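Local coordinates for cobalamin biosynthesis protein CobN (Mycobacterium tuberculosis, PDB 7C6O) that probably serves as the large catalytic subunit of cobaltochelatase, which inserts cobalt into the corrin ring during cobalamin biosynthesis, at residues Q652-L657 against D680-V685. Numbering follows the deposited sequence.
Sequences QQIWTL and DMLLHV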
loop_
_atom_site.group_PDB
_atom_site.type_symbol
_atom_site.label_atom_id
_atom_site.label_comp_id
_atom_site.label_asym_id
_atom_site.label_seq_id
_atom_site.Cartn_x
_atom_site.Cartn_y
_atom_site.Cartn_z
ATOM N N GLN A 652 50.388 11.561 5.122
ATOM C CA GLN A 652 50.563 11.903 3.714
ATOM C C GLN A 652 50.121 10.759 2.809
ATOM O O GLN A 652 49.492 10.992 1.770
ATOM C CB GLN A 652 52.021 12.270 3.430
ATOM C CG GLN A 652 52.464 13.599 4.021
ATOM C CD GLN A 652 53.902 13.944 3.676
ATOM O OE1 GLN A 652 54.570 13.217 2.941
ATOM N NE2 GLN A 652 54.386 15.060 4.209
ATOM N N GLN A 653 50.454 9.519 3.182
ATOM C CA GLN A 653 49.994 8.365 2.410
ATOM C C GLN A 653 48.475 8.313 2.349
ATOM O O GLN A 653 47.895 8.034 1.291
ATOM C CB GLN A 653 50.528 7.069 3.014
ATOM C CG GLN A 653 52.015 6.835 2.846
ATOM C CD GLN A 653 52.431 5.474 3.372
ATOM O OE1 GLN A 653 51.939 4.442 2.915
ATOM N NE2 GLN A 653 53.328 5.467 4.352
ATOM N N ILE A 654 47.815 8.563 3.480
ATOM C CA ILE A 654 46.357 8.508 3.525
ATOM C C ILE A 654 45.755 9.631 2.693
ATOM O O ILE A 654 44.792 9.419 1.945
ATOM C CB ILE A 654 45.871 8.551 4.986
ATOM C CG1 ILE A 654 46.247 7.253 5.707
ATOM C CG2 ILE A 654 44.368 8.799 5.055
ATOM C CD1 ILE A 654 45.935 7.261 7.195
ATOM N N TRP A 655 46.316 10.840 2.797
ATOM C CA TRP A 655 45.782 11.960 2.028
ATOM C C TRP A 655 45.993 11.753 0.535
ATOM O O TRP A 655 45.113 12.070 -0.273
ATOM C CB TRP A 655 46.417 13.274 2.482
ATOM C CG TRP A 655 45.759 14.458 1.856
ATOM C CD1 TRP A 655 46.319 15.347 0.988
ATOM C CD2 TRP A 655 44.396 14.862 2.023
ATOM N NE1 TRP A 655 45.392 16.290 0.614
ATOM C CE2 TRP A 655 44.202 16.013 1.235
ATOM C CE3 TRP A 655 43.323 14.367 2.768
ATOM C CZ2 TRP A 655 42.980 16.673 1.170
ATOM C CZ3 TRP A 655 42.109 15.026 2.703
ATOM C CH2 TRP A 655 41.949 16.168 1.912
ATOM N N THR A 656 47.157 11.222 0.153
ATOM C CA THR A 656 47.402 10.890 -1.246
ATOM C C THR A 656 46.361 9.904 -1.765
ATOM O O THR A 656 45.805 10.086 -2.853
ATOM C CB THR A 656 48.813 10.324 -1.407
ATOM O OG1 THR A 656 49.773 11.372 -1.224
ATOM C CG2 THR A 656 48.992 9.701 -2.785
ATOM N N LEU A 657 46.072 8.860 -0.985
ATOM C CA LEU A 657 45.073 7.880 -1.402
ATOM C C LEU A 657 43.688 8.510 -1.499
ATOM O O LEU A 657 42.970 8.303 -2.484
ATOM C CB LEU A 657 45.059 6.697 -0.433
ATOM C CG LEU A 657 43.971 5.648 -0.683
ATOM C CD1 LEU A 657 44.031 5.118 -2.114
ATOM C CD2 LEU A 657 44.101 4.510 0.313
ATOM N N ASP A 680 41.614 13.985 13.784
ATOM C CA ASP A 680 40.181 14.107 14.022
ATOM C C ASP A 680 39.396 13.851 12.744
ATOM O O ASP A 680 38.315 13.250 12.778
ATOM C CB ASP A 680 39.853 15.491 14.583
ATOM C CG ASP A 680 38.395 15.631 14.977
ATOM O OD1 ASP A 680 37.756 14.600 15.277
ATOM O OD2 ASP A 680 37.885 16.771 14.980
ATOM N N MET A 681 39.927 14.301 11.606
ATOM C CA MET A 681 39.293 14.009 10.326
ATOM C C MET A 681 39.268 12.511 10.050
ATOM O O MET A 681 38.308 12.005 9.460
ATOM C CB MET A 681 40.021 14.758 9.208
ATOM C CG MET A 681 39.455 14.539 7.816
ATOM S SD MET A 681 40.193 13.125 6.976
ATOM C CE MET A 681 41.914 13.610 6.913
ATOM N N LEU A 682 40.304 11.786 10.480
ATOM C CA LEU A 682 40.344 10.346 10.249
ATOM C C LEU A 682 39.302 9.610 11.078
ATOM O O LEU A 682 38.861 8.523 10.690
ATOM C CB LEU A 682 41.738 9.799 10.547
ATOM C CG LEU A 682 42.855 10.269 9.615
ATOM C CD1 LEU A 682 44.162 9.591 9.985
ATOM C CD2 LEU A 682 42.503 9.999 8.157
ATOM N N LEU A 683 38.901 10.174 12.221
ATOM C CA LEU A 683 37.787 9.593 12.960
ATOM C C LEU A 683 36.507 9.634 12.139
ATOM O O LEU A 683 35.685 8.715 12.224
ATOM C CB LEU A 683 37.593 10.321 14.292
ATOM C CG LEU A 683 38.769 10.259 15.266
ATOM C CD1 LEU A 683 38.401 10.924 16.584
ATOM C CD2 LEU A 683 39.216 8.823 15.491
ATOM N N HIS A 684 36.327 10.687 11.337
ATOM C CA HIS A 684 35.194 10.746 10.420
ATOM C C HIS A 684 35.347 9.725 9.297
ATOM O O HIS A 684 34.370 9.081 8.897
ATOM C CB HIS A 684 35.063 12.167 9.866
ATOM C CG HIS A 684 34.149 12.286 8.685
ATOM N ND1 HIS A 684 32.816 11.943 8.734
ATOM C CD2 HIS A 684 34.376 12.731 7.426
ATOM C CE1 HIS A 684 32.263 12.161 7.554
ATOM N NE2 HIS A 684 33.189 12.639 6.742
ATOM N N VAL A 685 36.569 9.559 8.785
ATOM C CA VAL A 685 36.825 8.545 7.765
ATOM C C VAL A 685 36.554 7.153 8.323
ATOM O O VAL A 685 35.988 6.292 7.636
ATOM C CB VAL A 685 38.266 8.672 7.237
ATOM C CG1 VAL A 685 38.554 7.600 6.193
ATOM C CG2 VAL A 685 38.495 10.056 6.660
#
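Ile-654 and Leu-682 meet tip to tip between helices 647-660 and 675-694, methyl against methyl. The forked end of Leu-682 meets the two unequal arms of Ile-654: CG2 of Ile-654 lies 3.8 Å from CD2 of Leu-682, while CD1 of Ile-654 stands 4.0 Å from CD1 of Leu-682. With CG2 of Ile-654 anti to the backbone N, CG1 takes the place beside that N (chi1 -69°) and carries CD1 outward, so that both branches face the neighbouring helix. Branching at CB thus puts two apolar arms on the buried side. The two side chains cover similar shares of the 9.2 Å between their CA atoms, and leucine's later branch presents two methyls at its end.

A second, looser apolar contact lies alongside. The terminal methyl CE of Met-681 approaches the Trp-655 ring obliquely, 4.4 Å from CE3 on its six-membered part. Anti at chi1 (-180°), Met-681 then bends at its next two torsions, as a flexible thioether chain can, to bring CE to the indole. The indole is also engaged by the guanidinium of Arg-672 in a cation-pi interaction, which joins the chain between the two helices to the same aromatic group.

Helix 624-642 joins the packing through Leu-632, which touches Ile-654, and His-636, which touches Leu-682; the three helices thus share a small core far from the centre of the chain. No hydrogen bond or salt bridge links the two segments, and the area they bury together is modest at 138 Å². Their direct contact is therefore small and non-directional, resting on dispersion and on the burial of Ile-654, Leu-682 and Met-681, with the indole only partly covered; the shared neighbour, helix 624-642, adds to what joins the two helices.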